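Local coordinates for protein nucleocapsid (Crimean-congo hemorrhagic fever virus, PDB 4AKL) that probably binds single- and double-stranded RNA to package the viral genome, and probably also cuts DNA as a metal-dependent endonuclease, at residues S65-A70 with V431-I436; C74-E79 with T410-N415; N125-A130 with M375-L380; N150-E155 with S458-Q463; V327-F332 with P396-D401. All coordinates share one frame; numbering follows the deposited sequence. Where two conformers were deposited one is given.

Contact 1 of 5, residues S65-A70 with V431-I436; sequences SALVEA and VKLFEI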
# COMPACT_ATOMS: atom_id res chain seq x y z
N SER A 65 -0.67 21.01 -13.24
CA SER A 65 -1.76 21.16 -14.23
C SER A 65 -1.89 19.92 -15.10
O SER A 65 -3.01 19.50 -15.42
CB SER A 65 -1.55 22.35 -15.18
OG SER A 65 -1.57 23.57 -14.52
N ALA A 66 -0.75 19.35 -15.50
CA ALA A 66 -0.74 18.11 -16.27
C ALA A 66 -1.44 16.97 -15.50
O ALA A 66 -2.20 16.25 -16.05
CB ALA A 66 0.69 17.68 -16.62
N LEU A 67 -1.13 16.88 -14.22
CA LEU A 67 -1.63 15.82 -13.37
C LEU A 67 -3.16 15.93 -13.16
O LEU A 67 -3.92 14.92 -13.22
CB LEU A 67 -0.87 15.89 -12.06
CG LEU A 67 -1.10 14.85 -10.99
CD1 LEU A 67 -0.90 13.42 -11.55
CD2 LEU A 67 -0.16 15.15 -9.82
N VAL A 68 -3.62 17.16 -12.94
CA VAL A 68 -5.07 17.39 -12.87
C VAL A 68 -5.76 17.07 -14.21
O VAL A 68 -6.84 16.45 -14.23
CB VAL A 68 -5.39 18.76 -12.45
CG1 VAL A 68 -6.87 19.05 -12.73
CG2 VAL A 68 -5.02 18.86 -10.99
N GLU A 69 -5.13 17.47 -15.30
CA GLU A 69 -5.66 17.20 -16.62
C GLU A 69 -5.71 15.70 -16.90
O GLU A 69 -6.70 15.19 -17.39
CB GLU A 69 -4.83 17.90 -17.68
CG GLU A 69 -5.32 17.58 -19.10
CD GLU A 69 -5.49 18.76 -19.96
OE1 GLU A 69 -5.37 19.91 -19.42
OE2 GLU A 69 -5.74 18.57 -21.18
N ALA A 70 -4.63 15.01 -16.54
CA ALA A 70 -4.60 13.59 -16.59
C ALA A 70 -5.76 12.89 -15.82
O ALA A 70 -6.19 11.82 -16.22
CB ALA A 70 -3.28 13.10 -16.05
N VAL A 431 3.34 7.39 -18.55
CA VAL A 431 4.57 7.71 -19.29
C VAL A 431 4.68 9.21 -19.60
O VAL A 431 5.77 9.82 -19.45
CB VAL A 431 4.62 6.87 -20.63
CG1 VAL A 431 5.54 7.47 -21.62
CG2 VAL A 431 4.99 5.44 -20.33
N LYS A 432 3.57 9.79 -20.03
CA LYS A 432 3.56 11.18 -20.37
C LYS A 432 3.82 11.99 -19.10
O LYS A 432 4.54 12.98 -19.18
CB LYS A 432 2.29 11.63 -21.10
CG LYS A 432 2.56 12.72 -22.16
CD LYS A 432 3.34 12.09 -23.37
CE LYS A 432 3.10 12.71 -24.69
NZ LYS A 432 3.94 13.88 -25.02
N LEU A 433 3.31 11.55 -17.94
CA LEU A 433 3.62 12.26 -16.68
C LEU A 433 5.09 12.14 -16.28
O LEU A 433 5.68 13.11 -15.76
CB LEU A 433 2.78 11.82 -15.53
CG LEU A 433 1.33 12.23 -15.66
CD1 LEU A 433 0.46 11.32 -14.81
CD2 LEU A 433 1.11 13.71 -15.29
N PHE A 434 5.66 10.97 -16.50
CA PHE A 434 7.06 10.75 -16.25
C PHE A 434 7.91 11.69 -17.15
O PHE A 434 8.77 12.34 -16.65
CB PHE A 434 7.43 9.28 -16.51
CG PHE A 434 8.90 8.98 -16.35
CD1 PHE A 434 9.46 8.81 -15.08
CD2 PHE A 434 9.73 8.85 -17.43
CE1 PHE A 434 10.81 8.51 -14.94
CE2 PHE A 434 11.10 8.54 -17.28
CZ PHE A 434 11.62 8.39 -16.05
N GLU A 435 7.61 11.75 -18.44
CA GLU A 435 8.37 12.54 -19.38
C GLU A 435 8.29 13.99 -18.97
O GLU A 435 9.29 14.71 -18.95
CB GLU A 435 7.92 12.29 -20.83
CG GLU A 435 8.29 10.82 -21.31
CD GLU A 435 7.60 10.39 -22.62
OE1 GLU A 435 6.47 10.86 -22.93
OE2 GLU A 435 8.20 9.57 -23.35
N ILE A 436 7.09 14.42 -18.59
CA ILE A 436 6.90 15.78 -18.10
C ILE A 436 7.73 16.05 -16.82
O ILE A 436 8.44 17.10 -16.76
CB ILE A 436 5.42 16.09 -17.88
CG1 ILE A 436 4.67 16.11 -19.20
CG2 ILE A 436 5.22 17.44 -17.19
CD1 ILE A 436 3.19 16.05 -19.02

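Contact 2 of 5, residues C74-E79 with T410-N415; sequences CAPIYE and TKSILN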
# COMPACT_ATOMS: atom_id res chain seq x y z
N CYS A 74 -11.63 10.98 -14.91
CA CYS A 74 -11.56 9.53 -14.95
C CYS A 74 -11.67 8.89 -13.60
O CYS A 74 -11.25 7.73 -13.46
CB CYS A 74 -10.30 9.11 -15.69
SG CYS A 74 -8.90 9.47 -14.87
N ALA A 75 -12.24 9.60 -12.61
CA ALA A 75 -12.53 8.98 -11.31
C ALA A 75 -13.55 7.83 -11.49
O ALA A 75 -14.50 7.97 -12.25
CB ALA A 75 -13.06 10.00 -10.30
N PRO A 76 -13.31 6.68 -10.82
CA PRO A 76 -14.23 5.53 -10.80
C PRO A 76 -15.35 5.86 -9.88
O PRO A 76 -15.27 5.61 -8.66
CB PRO A 76 -13.36 4.39 -10.29
CG PRO A 76 -12.38 5.01 -9.50
CD PRO A 76 -12.10 6.37 -10.08
N ILE A 77 -16.39 6.42 -10.46
CA ILE A 77 -17.54 6.93 -9.68
C ILE A 77 -18.14 5.98 -8.68
O ILE A 77 -18.40 6.35 -7.50
CB ILE A 77 -18.64 7.43 -10.57
CG1 ILE A 77 -18.15 8.65 -11.36
CG2 ILE A 77 -19.84 7.82 -9.74
CD1 ILE A 77 -17.74 9.87 -10.46
N TYR A 78 -18.34 4.75 -9.11
CA TYR A 78 -19.05 3.75 -8.28
C TYR A 78 -18.28 3.51 -7.01
O TYR A 78 -18.83 3.56 -5.92
CB TYR A 78 -19.20 2.43 -9.04
CG TYR A 78 -19.98 1.38 -8.29
CD1 TYR A 78 -21.34 1.32 -8.39
CD2 TYR A 78 -19.34 0.44 -7.45
CE1 TYR A 78 -22.07 0.38 -7.72
CE2 TYR A 78 -20.08 -0.53 -6.75
CZ TYR A 78 -21.43 -0.55 -6.89
OH TYR A 78 -22.18 -1.49 -6.23
N GLU A 79 -16.99 3.27 -7.15
CA GLU A 79 -16.18 2.89 -5.99
C GLU A 79 -15.88 4.09 -5.11
O GLU A 79 -15.90 3.94 -3.88
CB GLU A 79 -14.92 2.17 -6.42
CG GLU A 79 -15.18 0.80 -7.00
CD GLU A 79 -15.69 0.78 -8.47
OE1 GLU A 79 -15.52 1.79 -9.20
OE2 GLU A 79 -16.26 -0.29 -8.89
N THR A 410 -4.51 11.87 -8.18
CA THR A 410 -3.54 11.01 -8.84
C THR A 410 -4.05 9.63 -9.20
O THR A 410 -4.10 9.27 -10.36
CB THR A 410 -2.21 10.96 -8.03
OG1 THR A 410 -1.74 12.29 -7.87
CG2 THR A 410 -1.10 10.18 -8.73
N LYS A 411 -4.47 8.84 -8.21
CA LYS A 411 -4.74 7.44 -8.47
C LYS A 411 -6.00 7.14 -9.33
O LYS A 411 -6.27 5.95 -9.62
CB LYS A 411 -4.64 6.66 -7.16
CG LYS A 411 -3.18 6.39 -6.87
CD LYS A 411 -2.90 5.78 -5.55
CE LYS A 411 -1.40 5.61 -5.41
NZ LYS A 411 -1.09 5.20 -4.05
N SER A 412 -6.74 8.18 -9.76
CA SER A 412 -7.81 7.98 -10.68
C SER A 412 -7.27 7.45 -11.98
O SER A 412 -8.01 6.82 -12.72
CB SER A 412 -8.63 9.22 -10.88
OG SER A 412 -9.37 9.54 -9.72
N ILE A 413 -5.98 7.71 -12.25
CA ILE A 413 -5.26 7.10 -13.37
C ILE A 413 -5.39 5.59 -13.45
O ILE A 413 -5.41 5.04 -14.55
CB ILE A 413 -3.72 7.53 -13.34
CG1 ILE A 413 -3.57 8.91 -13.92
CG2 ILE A 413 -2.90 6.69 -14.22
CD1 ILE A 413 -2.24 9.63 -13.53
N LEU A 414 -5.46 4.91 -12.30
CA LEU A 414 -5.56 3.46 -12.27
C LEU A 414 -6.93 2.96 -12.79
O LEU A 414 -7.07 1.79 -13.06
CB LEU A 414 -5.33 2.95 -10.84
CG LEU A 414 -3.90 3.11 -10.34
CD1 LEU A 414 -3.81 2.67 -8.91
CD2 LEU A 414 -2.90 2.36 -11.23
N ASN A 415 -7.91 3.85 -12.88
CA ASN A 415 -9.18 3.59 -13.57
C ASN A 415 -9.06 3.67 -15.11
O ASN A 415 -9.99 3.28 -15.81
CB ASN A 415 -10.26 4.55 -13.08
CG ASN A 415 -11.65 4.12 -13.49
OD1 ASN A 415 -11.95 2.91 -13.54
ND2 ASN A 415 -12.50 5.09 -13.79

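Contact 3 of 5, residues N125-A130 with M375-L380; sequences NYQQAA and MHPAVL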
# COMPACT_ATOMS: atom_id res chain seq x y z
N ASN A 125 1.88 -5.28 11.11
CA ASN A 125 0.66 -5.00 11.83
C ASN A 125 -0.28 -4.09 11.02
O ASN A 125 -1.50 -4.31 11.01
CB ASN A 125 1.00 -4.38 13.20
CG ASN A 125 -0.25 -4.06 14.04
OD1 ASN A 125 -1.03 -3.16 13.72
ND2 ASN A 125 -0.42 -4.79 15.14
N TYR A 126 0.28 -3.09 10.33
CA TYR A 126 -0.53 -2.19 9.56
C TYR A 126 -1.19 -2.95 8.39
O TYR A 126 -2.33 -2.75 8.10
CB TYR A 126 0.33 -1.01 9.02
CG TYR A 126 -0.28 -0.27 7.85
CD1 TYR A 126 -0.07 -0.70 6.57
CD2 TYR A 126 -1.06 0.84 8.03
CE1 TYR A 126 -0.63 -0.02 5.47
CE2 TYR A 126 -1.65 1.54 6.93
CZ TYR A 126 -1.42 1.10 5.65
OH TYR A 126 -1.95 1.75 4.51
N GLN A 127 -0.44 -3.81 7.71
CA GLN A 127 -1.00 -4.56 6.57
C GLN A 127 -2.12 -5.46 7.04
O GLN A 127 -3.19 -5.51 6.42
CB GLN A 127 0.07 -5.36 5.82
CG GLN A 127 1.19 -4.46 5.19
CD GLN A 127 0.73 -3.53 4.06
OE1 GLN A 127 -0.33 -3.72 3.43
NE2 GLN A 127 1.55 -2.50 3.79
N GLN A 128 -1.91 -6.14 8.16
CA GLN A 128 -2.95 -7.04 8.69
C GLN A 128 -4.15 -6.25 9.14
O GLN A 128 -5.32 -6.69 8.95
CB GLN A 128 -2.40 -7.92 9.86
CG GLN A 128 -1.24 -8.85 9.43
CD GLN A 128 -1.49 -9.59 8.05
OE1 GLN A 128 -0.75 -9.41 7.04
NE2 GLN A 128 -2.55 -10.38 8.00
N ALA A 129 -3.89 -5.08 9.75
CA ALA A 129 -4.97 -4.21 10.17
C ALA A 129 -5.85 -3.73 8.98
O ALA A 129 -7.05 -3.63 9.11
CB ALA A 129 -4.45 -3.03 10.98
N ALA A 130 -5.22 -3.45 7.86
CA ALA A 130 -5.91 -2.99 6.66
C ALA A 130 -6.83 -4.07 6.09
O ALA A 130 -7.93 -3.79 5.67
CB ALA A 130 -4.91 -2.54 5.59
N MET A 375 9.31 5.52 4.76
CA MET A 375 8.23 5.98 5.63
C MET A 375 7.16 4.94 5.83
O MET A 375 6.83 4.21 4.89
CB MET A 375 7.58 7.24 5.02
CG MET A 375 6.64 7.94 5.94
SD MET A 375 6.05 9.50 5.22
CE MET A 375 7.44 10.52 5.46
N HIS A 376 6.63 4.87 7.03
CA HIS A 376 5.50 3.94 7.32
C HIS A 376 4.29 4.39 6.56
O HIS A 376 4.03 5.61 6.43
CB HIS A 376 5.23 3.89 8.81
CG HIS A 376 4.24 2.84 9.24
ND1 HIS A 376 2.89 3.00 9.09
CD2 HIS A 376 4.41 1.65 9.86
CE1 HIS A 376 2.27 1.94 9.58
NE2 HIS A 376 3.17 1.11 10.06
N PRO A 377 3.49 3.41 6.02
CA PRO A 377 2.36 3.75 5.15
C PRO A 377 1.18 4.45 5.76
O PRO A 377 0.26 4.87 5.01
CB PRO A 377 1.90 2.37 4.64
CG PRO A 377 2.36 1.38 5.64
CD PRO A 377 3.70 1.95 6.04
N ALA A 378 1.18 4.56 7.07
CA ALA A 378 0.11 5.24 7.81
C ALA A 378 0.50 6.68 8.12
O ALA A 378 -0.26 7.35 8.81
CB ALA A 378 -0.18 4.52 9.09
N VAL A 379 1.66 7.14 7.63
CA VAL A 379 2.14 8.49 7.90
C VAL A 379 1.75 9.44 6.74
O VAL A 379 2.09 9.19 5.57
CB VAL A 379 3.65 8.52 8.15
CG1 VAL A 379 4.17 10.00 8.43
CG2 VAL A 379 4.00 7.58 9.30
N LEU A 380 1.02 10.50 7.08
CA LEU A 380 0.61 11.53 6.14
C LEU A 380 1.76 12.43 5.71
O LEU A 380 2.69 12.66 6.45
CB LEU A 380 -0.52 12.37 6.70
CG LEU A 380 -1.25 13.32 5.72
CD1 LEU A 380 -1.86 12.55 4.51
CD2 LEU A 380 -2.34 14.07 6.45

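Contact 4 of 5, residues N150-E155 with S458-Q463; sequences NKVLAE and SLVGKQ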
# COMPACT_ATOMS: atom_id res chain seq x y z
N ASN A 150 -3.53 -12.74 -6.43
CA ASN A 150 -2.98 -13.51 -7.56
C ASN A 150 -1.49 -13.11 -7.63
O ASN A 150 -0.91 -12.77 -6.56
CB ASN A 150 -3.78 -13.23 -8.84
CG ASN A 150 -5.02 -14.13 -8.98
OD1 ASN A 150 -5.54 -14.74 -7.99
ND2 ASN A 150 -5.49 -14.25 -10.24
N LYS A 151 -0.87 -13.15 -8.83
CA LYS A 151 0.54 -12.81 -9.03
C LYS A 151 0.67 -11.55 -9.90
O LYS A 151 -0.30 -11.12 -10.56
CB LYS A 151 1.27 -13.98 -9.71
CG LYS A 151 1.29 -15.27 -8.88
CD LYS A 151 2.01 -16.42 -9.60
CE LYS A 151 2.03 -17.68 -8.73
NZ LYS A 151 2.65 -17.41 -7.39
N VAL A 152 1.87 -10.95 -9.90
CA VAL A 152 2.13 -9.78 -10.75
C VAL A 152 1.97 -10.18 -12.23
O VAL A 152 2.10 -11.32 -12.56
CB VAL A 152 3.54 -9.15 -10.50
CG1 VAL A 152 3.70 -8.74 -9.03
CG2 VAL A 152 4.68 -10.09 -10.95
N LEU A 153 1.67 -9.21 -13.11
CA LEU A 153 1.60 -9.49 -14.57
C LEU A 153 3.00 -9.85 -15.10
O LEU A 153 3.97 -9.15 -14.83
CB LEU A 153 1.05 -8.28 -15.33
CG LEU A 153 -0.36 -7.75 -14.98
CD1 LEU A 153 -0.67 -6.40 -15.65
CD2 LEU A 153 -1.42 -8.77 -15.36
N ALA A 154 3.09 -10.97 -15.83
CA ALA A 154 4.34 -11.40 -16.48
C ALA A 154 4.66 -10.50 -17.66
O ALA A 154 5.80 -10.15 -17.90
CB ALA A 154 4.22 -12.84 -16.97
N GLU A 155 3.61 -10.14 -18.39
CA GLU A 155 3.72 -9.36 -19.59
C GLU A 155 2.93 -8.07 -19.38
O GLU A 155 1.92 -8.08 -18.68
CB GLU A 155 3.11 -10.14 -20.78
CG GLU A 155 3.30 -11.71 -20.75
CD GLU A 155 4.50 -12.29 -21.58
OE1 GLU A 155 4.75 -11.85 -22.73
OE2 GLU A 155 5.18 -13.22 -21.06
N SER A 458 0.22 -0.59 -11.61
CA SER A 458 -0.40 -1.15 -12.79
C SER A 458 0.23 -2.49 -13.09
O SER A 458 -0.46 -3.39 -13.50
CB SER A 458 -0.22 -0.24 -14.01
OG SER A 458 -1.02 -0.69 -15.06
N LEU A 459 1.53 -2.63 -12.88
CA LEU A 459 2.25 -3.89 -13.15
C LEU A 459 1.92 -5.04 -12.16
O LEU A 459 2.01 -6.22 -12.53
CB LEU A 459 3.77 -3.67 -13.21
CG LEU A 459 4.38 -2.87 -14.38
CD1 LEU A 459 5.85 -2.79 -14.16
CD2 LEU A 459 4.06 -3.46 -15.79
N VAL A 460 1.54 -4.69 -10.92
CA VAL A 460 1.12 -5.71 -9.98
C VAL A 460 -0.30 -6.21 -10.34
O VAL A 460 -0.68 -7.28 -9.92
CB VAL A 460 1.20 -5.27 -8.50
CG1 VAL A 460 2.64 -4.71 -8.16
CG2 VAL A 460 0.15 -4.29 -8.19
N GLY A 461 -1.04 -5.42 -11.12
CA GLY A 461 -2.34 -5.79 -11.62
C GLY A 461 -3.49 -4.98 -11.08
O GLY A 461 -4.65 -5.36 -11.31
N LYS A 462 -3.21 -3.88 -10.38
CA LYS A 462 -4.27 -3.05 -9.85
C LYS A 462 -4.98 -2.38 -10.99
O LYS A 462 -4.33 -1.81 -11.86
CB LYS A 462 -3.77 -1.99 -8.83
CG LYS A 462 -3.22 -2.59 -7.53
CD LYS A 462 -2.52 -1.59 -6.56
CE LYS A 462 -3.52 -0.58 -5.96
NZ LYS A 462 -3.04 0.25 -4.77
N GLN A 463 -6.29 -2.46 -10.99
CA GLN A 463 -7.13 -1.79 -11.94
C GLN A 463 -8.16 -0.83 -11.28
O GLN A 463 -9.13 -0.43 -11.92
CB GLN A 463 -7.84 -2.83 -12.78
CG GLN A 463 -6.86 -3.58 -13.62
CD GLN A 463 -7.49 -4.53 -14.54
OE1 GLN A 463 -6.79 -5.23 -15.22
NE2 GLN A 463 -8.83 -4.57 -14.59
O HOH W 1 -2.12 -9.36 -9.82

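Contact 5 of 5, residues V327-F332 with P396-D401; sequences VSQFLF and PVANPD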
# COMPACT_ATOMS: atom_id res chain seq x y z
N VAL A 327 -14.60 17.62 4.60
CA VAL A 327 -13.30 17.08 4.18
C VAL A 327 -13.38 16.79 2.68
O VAL A 327 -12.51 17.13 1.90
CB VAL A 327 -12.91 15.79 4.92
CG1 VAL A 327 -11.62 15.26 4.40
CG2 VAL A 327 -12.82 16.04 6.44
N SER A 328 -14.47 16.14 2.32
CA SER A 328 -14.79 15.83 0.94
C SER A 328 -14.80 17.10 0.09
O SER A 328 -14.24 17.14 -0.99
CB SER A 328 -16.13 15.09 0.88
OG SER A 328 -16.61 14.97 -0.44
N GLN A 329 -15.42 18.15 0.59
CA GLN A 329 -15.49 19.39 -0.18
C GLN A 329 -14.08 19.98 -0.37
O GLN A 329 -13.72 20.41 -1.48
CB GLN A 329 -16.38 20.40 0.49
CG GLN A 329 -16.79 21.54 -0.46
CD GLN A 329 -17.84 21.06 -1.41
OE1 GLN A 329 -18.78 20.34 -1.01
NE2 GLN A 329 -17.72 21.44 -2.67
N PHE A 330 -13.31 20.00 0.72
CA PHE A 330 -11.93 20.51 0.70
C PHE A 330 -11.10 19.82 -0.41
O PHE A 330 -10.41 20.47 -1.19
CB PHE A 330 -11.28 20.27 2.07
CG PHE A 330 -9.93 20.91 2.24
CD1 PHE A 330 -8.80 20.26 1.85
CD2 PHE A 330 -9.80 22.15 2.85
CE1 PHE A 330 -7.53 20.86 2.03
CE2 PHE A 330 -8.58 22.73 3.04
CZ PHE A 330 -7.43 22.07 2.61
N LEU A 331 -11.17 18.49 -0.45
CA LEU A 331 -10.43 17.71 -1.41
C LEU A 331 -10.94 17.89 -2.82
O LEU A 331 -10.15 17.90 -3.75
CB LEU A 331 -10.42 16.26 -1.00
CG LEU A 331 -9.69 15.96 0.34
CD1 LEU A 331 -10.11 14.60 0.97
CD2 LEU A 331 -8.14 16.03 0.17
N PHE A 332 -12.24 18.07 -2.97
CA PHE A 332 -12.85 18.27 -4.26
C PHE A 332 -12.35 19.56 -4.88
O PHE A 332 -11.99 19.56 -6.03
CB PHE A 332 -14.38 18.31 -4.15
CG PHE A 332 -15.09 18.70 -5.43
CD1 PHE A 332 -15.25 17.80 -6.47
CD2 PHE A 332 -15.61 20.00 -5.59
CE1 PHE A 332 -15.88 18.15 -7.64
CE2 PHE A 332 -16.29 20.39 -6.76
CZ PHE A 332 -16.43 19.47 -7.79
N PRO A 396 -17.86 15.52 -4.37
CA PRO A 396 -18.17 16.23 -3.11
C PRO A 396 -19.52 15.74 -2.59
O PRO A 396 -20.56 15.91 -3.26
CB PRO A 396 -18.23 17.68 -3.53
CG PRO A 396 -18.72 17.67 -4.91
CD PRO A 396 -18.25 16.32 -5.54
N VAL A 397 -19.50 15.12 -1.43
CA VAL A 397 -20.70 14.36 -0.98
C VAL A 397 -21.90 15.23 -0.65
O VAL A 397 -23.03 14.74 -0.67
CB VAL A 397 -20.39 13.43 0.22
CG1 VAL A 397 -19.33 12.40 -0.16
CG2 VAL A 397 -20.02 14.23 1.42
N ALA A 398 -21.66 16.51 -0.37
CA ALA A 398 -22.73 17.48 -0.12
C ALA A 398 -23.55 17.79 -1.38
O ALA A 398 -24.73 18.10 -1.28
CB ALA A 398 -22.15 18.78 0.47
N ASN A 399 -22.92 17.73 -2.56
CA ASN A 399 -23.60 17.97 -3.86
C ASN A 399 -22.95 17.09 -4.94
O ASN A 399 -22.19 17.58 -5.75
CB ASN A 399 -23.52 19.45 -4.26
CG ASN A 399 -24.38 20.37 -3.38
OD1 ASN A 399 -25.61 20.31 -3.44
ND2 ASN A 399 -23.74 21.23 -2.56
N PRO A 400 -23.23 15.77 -4.94
CA PRO A 400 -22.54 14.80 -5.81
C PRO A 400 -22.47 15.09 -7.30
O PRO A 400 -21.50 14.69 -7.94
CB PRO A 400 -23.35 13.50 -5.59
CG PRO A 400 -23.82 13.62 -4.26
CD PRO A 400 -24.17 15.07 -4.06
N ASP A 401 -23.47 15.78 -7.84
CA ASP A 401 -23.51 16.08 -9.29
C ASP A 401 -22.40 17.02 -9.74
O ASP A 401 -22.02 17.01 -10.92
CB ASP A 401 -24.90 16.58 -9.72
CG ASP A 401 -25.90 15.43 -9.85
OD1 ASP A 401 -25.51 14.35 -10.35
OD2 ASP A 401 -27.07 15.61 -9.48
O HOH W 2 -18.84 17.83 0.02

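Contact 1 of 5, residues S65-A70 with V431-I436
Leu-433 carries most of this contact, reaching from helix 425-440 toward helix 56-71. Segments 65-70 and 431-436 run almost antiparallel, at 175°, and their axes approach no closer than 10.6 Å, so side chains rather than backbones bridge the interval. Leu-433 has its CG anti to the carbonyl carbon (chi1 -69°); it starts out toward the other helix, and its branch spreads two methyls. CD2 comes down on the backbone of the opposite helix, 4.0 Å from Leu-67 CA, while CD1 lies 4.1 Å from Leu-67 CD1, at the end of that side chain. The two leucines cross at about a right angle, because Leu-67 leaves its helix with CG anti to the backbone N (chi1 -176°) and comes in from the flank.

The small CB of Ala-66 faces the partner helix, 4.2 Å from Leu-433 CD2 and 3.8 Å from Ile-436 CD1, the tip of a side chain one turn along from Leu-433. A turn further on, Ala-70 CB lies 4.3 Å from Leu-433 CD1. Phe-46 of helix 45-52 packs on both Ala-66 and Ile-436, and Thr-410 and Ile-413, from the loop before helix 425-440, touch Leu-67 and Leu-433.

Directional ties come from the neighbourhood: Glu-69 and Lys-432 form salt bridges to Arg-45 and Asp-44 respectively, which are neighbours in sequence. Between the two segments themselves there is no hydrogen bond or charge pair, so their cohesion is purely apolar and depends on the fit of methyl groups.

Contact 2 of 5, residues C74-E79 with T410-N415
The polar part of the contact lies where Asn-415 grips the loop that leads into helix 77-83. Its CG stands anti to the backbone N (chi1 -166°), which lays the carboxamide alongside Pro-76, the N-cap residue of that helix. The proline ring and the amide slide past each other in opposite directions, with Pro-76 CB 3.6 Å from Asn-415 CG. From there Asn-415 ND2 donates a nearly straight hydrogen bond of 2.9 Å to Cys-74 O. The acceptor lies in the amide plane, but the donor sits well above the carbonyl plane of Cys-74, 47° out of it. The other end of the amide is also held: Asn-415 OD1 accepts from the backbone N of Ser-33, which fixes the rotation of the group.

At the Ser-412 and Cys-74 end the packing is equally close but rests on van der Waals contacts. Ser-412 OG lies 3.6 Å from Ala-75 CA, and Cys-74 SG stands 4.0 Å from Ser-412 CB. The contact thins out at Ile-413, whose side chain starts away from segment 74-79 and packs on Ile-430; this part, too, is buried.

One amide thus satisfies a buried carbonyl just before a helix start while also binding Ser-33 of the N-terminal region. The polar chemistry implies a three-way junction of distant chain segments, fixed in orientation by Asn-415 and filled in by small side chains.

Contact 3 of 5, residues N125-A130 with M375-L380
Two side chains extended from their backbones make this meeting: Tyr-126 has CG anti to the backbone N (chi1 161°), which sends its ring out of helix 120-136, and His-376 has CG anti to its own N (chi1 -172°), which swings the imidazole back toward that helix. Beside the imidazole, with CD over one of its faces, sits Pro-377, second residue of the type I beta turn from His-376 to Val-379.

Pro-377 lies over one face of the tyrosine ring in a CH-pi contact, CG standing 3.5 Å from the ring centroid of Tyr-126. It is displaced toward the rim, so that Pro-377 CG is only 3.3 Å from Tyr-126 CE1. The imidazole directs its edge at the tyrosine face in an offset edge-to-face pair, with planes at 80°, and His-376 CE1 lies 3.6 Å from Tyr-126 CB. Ala-378 completes the approach, its CB 3.9 Å from Tyr-126 CD2.

The imidazole is held at both nitrogens. His-376 ND1 accepts a 3.1 Å hydrogen bond from Ala-378 N inside the turn, and NE2 binds the carbonyl O of Gln-122, one helical turn before Tyr-126. Tyr-126 OH bonds to Ser-309 OG and to the backbone N of Asp-305, and Ser-309 OG also binds Pro-377 O.

An accepting ND1 and an NE2 facing a carbonyl are consistent with a neutral histidine protonated on NE2. Its role here appears structural: it ties the loop 375-380 to helix 120-136 and sets the turn against the tyrosine, whose buried hydroxyl is satisfied by helix 306-316 and the residue just before it.

Contact 4 of 5, residues N150-E155 with S458-Q463
The flat groups that meet here are peptide units, with no ring among them: the one joining Val-152 to Leu-153 addresses the one joining Leu-459 to Val-460 head-on. Leu-153 N donates to Leu-459 O over 3.1 Å, and arrives nearly along the C=O axis, at a C=O...N angle of 168°. Beside this bond the Leu-153 side chain folds over the same carbonyl, its CB 3.6 Å from Leu-459 O, and CD1 continues to 3.7 Å from Ser-458 O. Val-152 adds a small apolar touch, CG1 to Val-460 CG1 at 4.3 Å.

The next carbonyl is reached through solvent. A single water donates to Lys-151 O at 2.6 Å and to Val-460 O at 2.5 Å. Helix 450-460 ends here in a Schellman motif, where Gly-461 adopts a positive phi of 113°; at its backbone angles a side chain would run into the carbonyl O of Val-460.

Asn-150 and Val-152 also form backbone hydrogen bonds with Lys-473, so this part of the loop lies between the helix end and the C-terminal region. Leu-459 O takes a loop N-H and Val-460 O a water proton, so the loop supplies polar partners, one direct and one water-bridged, to two carbonyls at the C-terminal end of the helix.

Contact 5 of 5, residues V327-F332 with P396-D401
A type I beta turn, Pro-396 to Asn-399, is set against one side of helix 324-336. Its first residue does most of the packing. Pro-396 lies flat over the ring of Phe-332, and its CG stands 3.7 Å from the ring centroid, 7° off the normal, in a well-centred CH-pi contact. CG of Phe-332 is anti to the backbone N (chi1 172°), which carries the ring out to meet the proline, and Pro-396 CD comes within 3.5 Å of Phe-332 CD1.

One turn back along the helix, Ser-328 faces the same loop. Its OG accepts the backbone N-H of Val-397 at 3.1 Å and is also hydrogen-bonded to the carbonyl O of Phe-392, at the end of helix 385-392. The hydroxyl thus joins helix 324-336 to both ends of the short connection from helix 385-392 to the turn.

Gln-329 bends at chi2 (76°), bringing its carboxamide alongside the CB corner of Pro-396, with Gln-329 OE1 3.7 Å from Pro-396 CB. A water donates to Gln-329 OE1 over 2.7 Å and accepts from Ala-398 N over 3.1 Å, bringing the second central residue of the turn into the network. Beyond the helix, the turn is held by the N-terminal residues: Lys-4 bonds to the backbone of Val-397 and, through NZ, to Ala-398 O.

In the fold
All five contacts lie in the helical body of the nucleocapsid. Along the chain, contact 1 encloses contacts 2, 3 and 5, whereas contact 4 crosses contacts 1, 2 and 3, and contacts 3 and 5 cross each other. Contacts 1 and 2 have centres about 15 Å apart and are in direct contact; their first segments sit on the successive helices 56-71 and 77-83. Contacts 2 and 5 share the loop between helices 385-392 and 425-440. Contact 3 lies closest to the chain centre, and contacts 4 and 5 are farthest apart, about 32 Å between centres. In contacts 1 to 4 segments from the first third of the chain meet segments of the last third, while contact 5 joins two segments only 64 residues apart.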